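Local atomic coordinates of YesW protein (Bacillus subtilis, PDB entry 2ZUX), a protein that cuts the rhamnogalacturonan backbone of plant cell-wall pectin by endo-type eliminative cleavage, releasing oligosaccharides, and needs calcium or manganese for activity. Residues A270-L275 and Y547-A552; D332-G335 and D339-I342; S345-V348 and G354-S357. All coordinates share one frame; numbering follows the deposited sequence.

Contact 1 (A270-L275 and Y547-A552); sequences AGIAYL and YRLGIA
L549 reaches from the helix 547-552 to the strand 270-273 and meets I272 there. The two side chains cross at about a right angle. CD2 of L549 does most of the touching: it lies 3.8 Å from I272 CG2 and 3.5 Å from the backbone oxygen I272 O. L549 CG stands anti to its own carbonyl carbon (chi1 -59°), and this carries the branched end out toward the strand. I272 divides its two branches between two partners. CG2 faces L549, while CG1 comes 4.1 Å from the methyl CB of A552, one helical turn on. Y274 approaches from the end of the strand. Its side chain runs obliquely to L549, with CE2 3.9 Å from L549 CD2. The hydroxyl of Y274 hydrogen-bonds to Q4 O and to the hydroxyl of Y184. With an alanine in place of L549 the branched end is lost, which would probably leave a gap beside I272 CG2 and Y274 CE2, though the Y274 hydroxyl bonds would still hold the ring. One water links the backbones: it accepts from I272 N at 2.8 Å and donates to L549 O at 2.9 Å. I272 also touches M182 and Y184 on strand 182-184, and L549 touches I330 on strand 329-331; each strand is first in its own sheet. This is consistent with a short helix plugging the centre of a beta-propeller, where the innermost blade strands gather.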
ATOM      1  N   ALA A 270      -6.483  -5.113   7.420  1.00  8.91           N
ATOM      2  CA  ALA A 270      -6.454  -3.891   8.210  1.00  9.55           C
ATOM      3  C   ALA A 270      -6.393  -2.718   7.270  1.00  9.26           C
ATOM      4  O   ALA A 270      -6.039  -2.862   6.095  1.00  9.76           O
ATOM      5  CB  ALA A 270      -5.252  -3.876   9.173  1.00  9.97           C
ATOM      6  N   GLY A 271      -6.733  -1.541   7.783  1.00  9.46           N
ATOM      7  CA  GLY A 271      -6.686  -0.341   6.983  1.00  9.70           C
ATOM      8  C   GLY A 271      -6.703   0.926   7.804  1.00  9.81           C
ATOM      9  O   GLY A 271      -6.958   0.898   9.011  1.00 10.55           O
ATOM     10  N   ILE A 272      -6.403   2.030   7.129  1.00  9.66           N
ATOM     11  CA  ILE A 272      -6.649   3.374   7.649  1.00  9.89           C
ATOM     12  C   ILE A 272      -7.794   3.977   6.842  1.00  9.70           C
ATOM     13  O   ILE A 272      -7.786   3.924   5.616  1.00  9.54           O
ATOM     14  CB  ILE A 272      -5.401   4.268   7.503  1.00  9.96           C
ATOM     15  CG1 ILE A 272      -4.199   3.701   8.281  1.00  9.81           C
ATOM     16  CG2 ILE A 272      -5.712   5.702   7.922  1.00 11.05           C
ATOM     17  CD1 ILE A 272      -4.348   3.637   9.795  1.00 10.87           C
ATOM     18  N   ALA A 273      -8.785   4.535   7.540  1.00  9.89           N
ATOM     19  CA  ALA A 273      -9.970   5.117   6.906  1.00 10.22           C
ATOM     20  C   ALA A 273     -10.373   6.395   7.633  1.00 10.10           C
ATOM     21  O   ALA A 273     -10.396   6.418   8.860  1.00 10.82           O
ATOM     22  CB  ALA A 273     -11.119   4.134   6.950  1.00 10.17           C
ATOM     23  N   TYR A 274     -10.709   7.438   6.878  1.00 10.32           N
ATOM     24  CA  TYR A 274     -11.177   8.695   7.474  1.00 10.36           C
ATOM     25  C   TYR A 274     -12.692   8.612   7.655  1.00 10.96           C
ATOM     26  O   TYR A 274     -13.466   9.210   6.894  1.00 10.75           O
ATOM     27  CB  TYR A 274     -10.776   9.893   6.607  1.00 10.62           C
ATOM     28  CG  TYR A 274      -9.306  10.252   6.684  1.00 10.44           C
ATOM     29  CD1 TYR A 274      -8.908  11.549   7.019  1.00 11.06           C
ATOM     30  CD2 TYR A 274      -8.308   9.301   6.444  1.00 11.33           C
ATOM     31  CE1 TYR A 274      -7.559  11.891   7.099  1.00 11.45           C
ATOM     32  CE2 TYR A 274      -6.956   9.633   6.523  1.00 11.21           C
ATOM     33  CZ  TYR A 274      -6.590  10.926   6.852  1.00 10.68           C
ATOM     34  OH  TYR A 274      -5.264  11.257   6.927  1.00 11.56           O
ATOM     35  N   LEU A 275     -13.100   7.860   8.675  1.00 11.17           N
ATOM     36  CA  LEU A 275     -14.519   7.597   8.937  1.00 11.93           C
ATOM     37  C   LEU A 275     -15.306   8.850   9.298  1.00 12.24           C
ATOM     38  O   LEU A 275     -16.508   8.931   9.014  1.00 12.72           O
ATOM     39  CB  LEU A 275     -14.663   6.544  10.036  1.00 11.82           C
ATOM     40  CG  LEU A 275     -13.938   5.216   9.789  1.00 11.68           C
ATOM     41  CD1 LEU A 275     -13.976   4.367  11.036  1.00 13.30           C
ATOM     42  CD2 LEU A 275     -14.527   4.478   8.597  1.00 12.31           C
ATOM     43  N   TYR A 547      -4.974   7.269  -2.797  1.00  9.39           N
ATOM     44  CA  TYR A 547      -3.637   6.731  -3.005  1.00  9.38           C
ATOM     45  C   TYR A 547      -2.904   6.565  -1.676  1.00  9.46           C
ATOM     46  O   TYR A 547      -2.298   5.522  -1.419  1.00  9.38           O
ATOM     47  CB  TYR A 547      -2.837   7.623  -3.955  1.00  9.27           C
ATOM     48  CG  TYR A 547      -1.499   7.033  -4.343  1.00  8.46           C
ATOM     49  CD1 TYR A 547      -1.342   6.337  -5.530  1.00  8.48           C
ATOM     50  CD2 TYR A 547      -0.396   7.182  -3.508  1.00  8.45           C
ATOM     51  CE1 TYR A 547      -0.107   5.783  -5.881  1.00  7.66           C
ATOM     52  CE2 TYR A 547       0.834   6.641  -3.839  1.00  7.99           C
ATOM     53  CZ  TYR A 547       0.972   5.958  -5.023  1.00  8.10           C
ATOM     54  OH  TYR A 547       2.208   5.442  -5.324  1.00  8.74           O
ATOM     55  N   ARG A 548      -2.936   7.595  -0.834  1.00  9.33           N
ATOM     56  CA  ARG A 548      -2.207   7.536   0.437  1.00  9.21           C
ATOM     57  C   ARG A 548      -2.687   6.363   1.278  1.00  9.41           C
ATOM     58  O   ARG A 548      -1.899   5.675   1.940  1.00  9.36           O
ATOM     59  CB  ARG A 548      -2.359   8.846   1.220  1.00  9.77           C
ATOM     60  CG  ARG A 548      -1.692   8.852   2.602  1.00  9.34           C
ATOM     61  CD  ARG A 548      -0.203   8.655   2.441  1.00  9.52           C
ATOM     62  NE  ARG A 548       0.557   8.491   3.687  1.00 10.59           N
ATOM     63  CZ  ARG A 548       0.836   7.320   4.260  1.00 10.02           C
ATOM     64  NH1 ARG A 548       0.338   6.185   3.770  1.00 10.21           N
ATOM     65  NH2 ARG A 548       1.584   7.291   5.359  1.00  9.97           N
ATOM     66  N   LEU A 549      -3.996   6.149   1.274  1.00  8.89           N
ATOM     67  CA  LEU A 549      -4.571   5.034   2.016  1.00  9.49           C
ATOM     68  C   LEU A 549      -4.182   3.693   1.402  1.00  8.87           C
ATOM     69  O   LEU A 549      -3.980   2.728   2.133  1.00  8.73           O
ATOM     70  CB  LEU A 549      -6.094   5.172   2.145  1.00  9.76           C
ATOM     71  CG  LEU A 549      -6.536   6.464   2.849  1.00 11.45           C
ATOM     72  CD1 LEU A 549      -8.054   6.512   2.927  1.00 13.71           C
ATOM     73  CD2 LEU A 549      -5.927   6.594   4.235  1.00 13.39           C
ATOM     74  N   GLY A 550      -4.069   3.645   0.075  1.00  8.78           N
ATOM     75  CA  GLY A 550      -3.563   2.454  -0.617  1.00  8.88           C
ATOM     76  C   GLY A 550      -2.148   2.073  -0.210  1.00  8.66           C
ATOM     77  O   GLY A 550      -1.830   0.883  -0.068  1.00  8.37           O
ATOM     78  N   ILE A 551      -1.303   3.072   0.020  1.00  8.25           N
ATOM     79  CA  ILE A 551       0.056   2.781   0.474  1.00  8.68           C
ATOM     80  C   ILE A 551      -0.003   2.175   1.878  1.00  8.44           C
ATOM     81  O   ILE A 551       0.707   1.211   2.168  1.00  9.06           O
ATOM     82  CB  ILE A 551       0.969   4.021   0.408  1.00  8.56           C
ATOM     83  CG1 ILE A 551       1.047   4.548  -1.033  1.00  9.44           C
ATOM     84  CG2 ILE A 551       2.354   3.691   0.963  1.00  9.57           C
ATOM     85  CD1 ILE A 551       1.349   3.495  -2.103  1.00  9.58           C
ATOM     86  N   ALA A 552      -0.887   2.691   2.729  1.00  8.93           N
ATOM     87  CA  ALA A 552      -1.026   2.119   4.064  1.00  8.48           C
ATOM     88  C   ALA A 552      -1.464   0.652   4.039  1.00  8.62           C
ATOM     89  O   ALA A 552      -0.974  -0.129   4.846  1.00  8.75           O
ATOM     90  CB  ALA A 552      -1.967   2.958   4.929  1.00  9.09           C
TER
HETATM   91  O   HOH W   1      -5.732   2.379   4.401  1.00 10.16           O

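Contact 2 (D332-G335 and D339-I342). With CA (calcium ion), chain L; CA (calcium ion), chain K.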
ATOM      1  N   ASP A 332     -13.833   7.300  -0.281  1.00 11.23           N
ATOM      2  CA  ASP A 332     -15.130   7.952  -0.163  1.00 12.20           C
ATOM      3  C   ASP A 332     -15.878   7.675  -1.459  1.00 12.68           C
ATOM      4  O   ASP A 332     -15.610   8.298  -2.489  1.00 14.02           O
ATOM      5  CB  ASP A 332     -14.961   9.453   0.068  1.00 12.17           C
ATOM      6  CG  ASP A 332     -16.289  10.195   0.073  1.00 13.64           C
ATOM      7  OD1 ASP A 332     -17.344   9.552   0.233  1.00 14.16           O
ATOM      8  OD2 ASP A 332     -16.271  11.432  -0.087  1.00 16.12           O
ATOM      9  N   VAL A 333     -16.798   6.719  -1.411  1.00 12.95           N
ATOM     10  CA  VAL A 333     -17.506   6.278  -2.611  1.00 13.81           C
ATOM     11  C   VAL A 333     -18.849   6.978  -2.788  1.00 14.55           C
ATOM     12  O   VAL A 333     -19.365   7.037  -3.894  1.00 14.12           O
ATOM     13  CB  VAL A 333     -17.732   4.737  -2.629  1.00 13.76           C
ATOM     14  CG1 VAL A 333     -16.401   3.991  -2.540  1.00 14.08           C
ATOM     15  CG2 VAL A 333     -18.709   4.291  -1.523  1.00 14.04           C
ATOM     16  N   ASP A 334     -19.409   7.495  -1.698  1.00 16.23           N
ATOM     17  CA  ASP A 334     -20.767   8.057  -1.733  1.00 17.30           C
ATOM     18  C   ASP A 334     -20.801   9.586  -1.695  1.00 17.96           C
ATOM     19  O   ASP A 334     -21.880  10.185  -1.695  1.00 18.79           O
ATOM     20  CB  ASP A 334     -21.657   7.428  -0.641  1.00 17.51           C
ATOM     21  CG  ASP A 334     -21.119   7.644   0.759  1.00 18.05           C
ATOM     22  OD1 ASP A 334     -20.193   8.464   0.918  1.00 16.69           O
ATOM     23  OD2 ASP A 334     -21.617   6.995   1.709  1.00 18.51           O
ATOM     24  N   GLY A 335     -19.625  10.209  -1.648  1.00 18.16           N
ATOM     25  CA  GLY A 335     -19.496  11.659  -1.766  1.00 18.60           C
ATOM     26  C   GLY A 335     -19.729  12.483  -0.507  1.00 18.55           C
ATOM     27  O   GLY A 335     -19.823  13.714  -0.590  1.00 19.43           O
ATOM     28  N   ASP A 339     -14.792   8.105   4.517  1.00 11.45           N
ATOM     29  CA  ASP A 339     -14.368   6.877   3.841  1.00 11.32           C
ATOM     30  C   ASP A 339     -15.254   5.682   4.134  1.00 11.24           C
ATOM     31  O   ASP A 339     -15.666   5.449   5.266  1.00 10.94           O
ATOM     32  CB  ASP A 339     -12.920   6.533   4.202  1.00 11.25           C
ATOM     33  CG  ASP A 339     -11.921   7.459   3.555  1.00 11.30           C
ATOM     34  OD1 ASP A 339     -12.206   7.976   2.450  1.00 12.89           O
ATOM     35  OD2 ASP A 339     -10.853   7.679   4.154  1.00 10.18           O
ATOM     36  N   GLU A 340     -15.524   4.938   3.070  1.00 11.10           N
ATOM     37  CA  GLU A 340     -16.143   3.638   3.143  1.00 11.30           C
ATOM     38  C   GLU A 340     -15.081   2.570   2.885  1.00 10.54           C
ATOM     39  O   GLU A 340     -13.956   2.871   2.447  1.00 10.42           O
ATOM     40  CB  GLU A 340     -17.274   3.556   2.119  1.00 11.46           C
ATOM     41  CG  GLU A 340     -18.535   4.363   2.516  1.00 13.01           C
ATOM     42  CD  GLU A 340     -18.381   5.874   2.317  1.00 13.98           C
ATOM     43  OE1 GLU A 340     -17.849   6.310   1.268  1.00 12.72           O
ATOM     44  OE2 GLU A 340     -18.800   6.655   3.220  1.00 15.12           O
ATOM     45  N   ILE A 341     -15.441   1.323   3.160  1.00 10.31           N
ATOM     46  CA  ILE A 341     -14.525   0.193   3.041  1.00 10.56           C
ATOM     47  C   ILE A 341     -15.043  -0.746   1.954  1.00  9.93           C
ATOM     48  O   ILE A 341     -16.179  -1.220   2.034  1.00 10.58           O
ATOM     49  CB  ILE A 341     -14.416  -0.566   4.378  1.00 11.04           C
ATOM     50  CG1 ILE A 341     -13.931   0.366   5.500  1.00 12.03           C
ATOM     51  CG2 ILE A 341     -13.490  -1.776   4.238  1.00 11.38           C
ATOM     52  CD1 ILE A 341     -14.362  -0.056   6.892  1.00 15.04           C
ATOM     53  N   ILE A 342     -14.212  -0.993   0.941  1.00  9.23           N
ATOM     54  CA  ILE A 342     -14.528  -1.957  -0.105  1.00 10.14           C
ATOM     55  C   ILE A 342     -13.898  -3.278   0.320  1.00  9.75           C
ATOM     56  O   ILE A 342     -12.672  -3.449   0.265  1.00 10.04           O
ATOM     57  CB  ILE A 342     -14.015  -1.505  -1.496  1.00 10.03           C
ATOM     58  CG1 ILE A 342     -14.603  -0.140  -1.897  1.00 10.98           C
ATOM     59  CG2 ILE A 342     -14.332  -2.559  -2.562  1.00 11.14           C
ATOM     60  CD1 ILE A 342     -16.126  -0.082  -1.894  1.00 13.56           C
TER
HETATM   61 CA    CA L 638     -18.349   8.501   1.992  1.00 16.53          CA
HETATM   62 CA    CA K 637     -20.953   7.151   4.045  1.00 16.27          CA
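D332, D334 and E340 meet across this contact through calcium. The first ion takes D332 OD1 at 2.3 Å and D334 OD1 at 2.1 Å. E340 grips the same ion with both carboxylate oxygens, OE1 at 2.4 Å and OE2 at 2.3 Å. D336 and the backbone oxygen of K338 complete its ligands from the protein. A second calcium lies beside the first. E340 OE2 binds it too, at 2.4 Å, so this one oxygen bridges the two metals. D334 also spans them, but with one oxygen to each: its OD2 binds the second ion at 2.4 Å. D336, D349 and H350 add to that site. The carboxylates come in from different directions. D332 and E340 lie side by side with their planes 60° apart, while D334 crosses E340 at about a right angle. Carboxylate oxygens sit close together here, and the two ions probably offset their negative charge. The next shell sets the ligands in place. V333 N donates to E340 OE1 (2.9 Å), meeting it nearly in line with the C-O bond. It adds to the hold of the two ions on that carboxylate. A bend in the E340 chain (chi2 76°) swings the carboxylate toward the ions. Its CB and CG lie against V333 CG2. G335 N gives D332 OD1 a weak hydrogen bond, and D332 also has a polar partner in G337. Further out, V333 CG1 packs on I342 CD1, and D339 forms a salt bridge with R3. The spacing of ligands at 332, 334, 336, 338 and 340 recalls the start of an EF-hand loop, in a shorter DxDxDxxxE form with a bidentate glutamate last; here it joins two strands of a propeller blade.

Contact 3 (S345-V348 and G354-S357)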
ATOM      1  N   SER A 345     -16.357  -8.334  -2.246  1.00  9.75           N
ATOM      2  CA  SER A 345     -17.658  -8.234  -2.907  1.00  9.83           C
ATOM      3  C   SER A 345     -18.689  -7.454  -2.100  1.00 10.52           C
ATOM      4  O   SER A 345     -19.831  -7.289  -2.537  1.00 10.77           O
ATOM      5  CB  SER A 345     -18.187  -9.635  -3.206  1.00 10.02           C
ATOM      6  OG  SER A 345     -17.354 -10.275  -4.158  1.00 10.99           O
ATOM      7  N   MET A 346     -18.299  -6.983  -0.923  1.00 10.24           N
ATOM      8  CA  MET A 346     -19.209  -6.179  -0.110  1.00 11.00           C
ATOM      9  C   MET A 346     -18.592  -4.825   0.228  1.00 10.70           C
ATOM     10  O   MET A 346     -17.402  -4.590  -0.019  1.00 10.96           O
ATOM     11  CB  MET A 346     -19.614  -6.941   1.156  1.00 11.34           C
ATOM     12  CG  MET A 346     -18.525  -6.995   2.197  1.00 12.36           C
ATOM     13  SD  MET A 346     -18.922  -8.145   3.508  1.00 12.59           S
ATOM     14  CE  MET A 346     -18.266  -7.296   4.950  1.00 12.20           C
ATOM     15  N   ALA A 347     -19.404  -3.934   0.783  1.00 11.06           N
ATOM     16  CA  ALA A 347     -18.916  -2.630   1.200  1.00 10.78           C
ATOM     17  C   ALA A 347     -19.529  -2.286   2.537  1.00 10.48           C
ATOM     18  O   ALA A 347     -20.674  -2.680   2.827  1.00 10.32           O
ATOM     19  CB  ALA A 347     -19.239  -1.570   0.178  1.00 11.46           C
ATOM     20  N   VAL A 348     -18.758  -1.560   3.344  1.00 10.14           N
ATOM     21  CA  VAL A 348     -19.144  -1.167   4.691  1.00 11.00           C
ATOM     22  C   VAL A 348     -19.061   0.348   4.773  1.00 10.98           C
ATOM     23  O   VAL A 348     -18.078   0.946   4.337  1.00 11.27           O
ATOM     24  CB  VAL A 348     -18.214  -1.823   5.739  1.00 10.85           C
ATOM     25  CG1 VAL A 348     -18.597  -1.415   7.169  1.00 11.74           C
ATOM     26  CG2 VAL A 348     -18.237  -3.336   5.588  1.00 11.96           C
ATOM     27  N   GLY A 354     -23.276  -2.345   7.071  1.00 12.70           N
ATOM     28  CA  GLY A 354     -23.130  -2.983   5.771  1.00 13.17           C
ATOM     29  C   GLY A 354     -23.913  -2.208   4.729  1.00 13.45           C
ATOM     30  O   GLY A 354     -25.076  -1.863   4.963  1.00 13.84           O
ATOM     31  N   MET A 355     -23.288  -1.931   3.586  1.00 13.19           N
ATOM     32  CA  MET A 355     -23.935  -1.178   2.501  1.00 13.60           C
ATOM     33  C   MET A 355     -24.586  -2.082   1.456  1.00 13.56           C
ATOM     34  O   MET A 355     -25.759  -1.904   1.110  1.00 14.27           O
ATOM     35  CB  MET A 355     -22.934  -0.259   1.806  1.00 13.63           C
ATOM     36  CG  MET A 355     -22.402   0.832   2.696  1.00 14.12           C
ATOM     37  SD  MET A 355     -20.966   1.671   2.001  1.00 14.47           S
ATOM     38  CE  MET A 355     -21.680   2.517   0.595  1.00 18.14           C
ATOM     39  N   TYR A 356     -23.813  -3.030   0.936  1.00 12.91           N
ATOM     40  CA  TYR A 356     -24.292  -3.956  -0.075  1.00 12.28           C
ATOM     41  C   TYR A 356     -23.369  -5.155  -0.123  1.00 12.06           C
ATOM     42  O   TYR A 356     -22.235  -5.101   0.367  1.00 11.86           O
ATOM     43  CB  TYR A 356     -24.331  -3.296  -1.466  1.00 12.06           C
ATOM     44  CG  TYR A 356     -22.974  -2.859  -2.007  1.00 11.19           C
ATOM     45  CD1 TYR A 356     -22.069  -3.788  -2.534  1.00 11.55           C
ATOM     46  CD2 TYR A 356     -22.605  -1.514  -2.010  1.00 10.95           C
ATOM     47  CE1 TYR A 356     -20.828  -3.391  -3.033  1.00 10.72           C
ATOM     48  CE2 TYR A 356     -21.367  -1.101  -2.517  1.00 11.53           C
ATOM     49  CZ  TYR A 356     -20.485  -2.049  -3.022  1.00 11.29           C
ATOM     50  OH  TYR A 356     -19.261  -1.667  -3.520  1.00 11.17           O
ATOM     51  N   SER A 357     -23.856  -6.224  -0.739  1.00 11.98           N
ATOM     52  CA  SER A 357     -23.027  -7.351  -1.146  1.00 12.43           C
ATOM     53  C   SER A 357     -23.424  -7.732  -2.561  1.00 12.52           C
ATOM     54  O   SER A 357     -24.622  -7.839  -2.854  1.00 13.20           O
ATOM     55  CB  SER A 357     -23.255  -8.546  -0.234  1.00 12.78           C
ATOM     56  OG  SER A 357     -22.605  -9.679  -0.786  1.00 13.69           O
TER
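A347 uses both its backbone polar groups on the strand 354-357. Its N donates to Y356 O at 3.1 Å, with the donor tilted 20° from the carbonyl plane. Its O accepts from M355 N, a shorter bond of 2.8 Å. Y356 N has no partner in the model and is buried by the contact. M346 and S357 form a non-hydrogen-bonded pair, as do V348 and G354. Between these pairs A347 faces two residues, M355 and Y356, so the arrangement fits a classic beta bulge. The bulge lies in the antiparallel hairpin that forms the outer edge of a four-stranded propeller blade. M346 CA also approaches Y356 O, as a CH...O contact of 3.2 Å. S345 O receives a similar contact from S357 CA, and a weak hydrogen bond from T358 OG1. The methyl CB of A347 lies over one face of the Y356 ring, a CH-pi contact 3.8 Å from the ring centre. Y356 CG sits between its backbone N and carbonyl carbon (chi1 63°), and this brings the ring back over A347. The ring hydroxyl is satisfied by A398 O and R396 NE. M355 lays its sulfur SD 3.6 Å from V348 C. S357 OG bonds to G359 N, and S345 OG to G361 O.

Contact 1 opens first, at 270-275, on the inner strand of one blade. It closes only at 547-552, on the helix near the C terminus, and so ties that helix to the blade. Both other contacts lie within this long loop. Contact 2 closes a short calcium loop between 332-335 and 339-342. Contact 3 follows it in series and closes the hairpin 345-348 with 354-357. None of the three cross. Contacts 2 and 3 share a blade: I341 N probably hydrogen-bonds to V348 O, 2.9 Å away, and E340 CG packs on M355 SD. D339 joins contact 2 to contact 1, since its OD2 probably accepts from Y274 N at 2.7 Å. Contacts 1 and 3 do not touch.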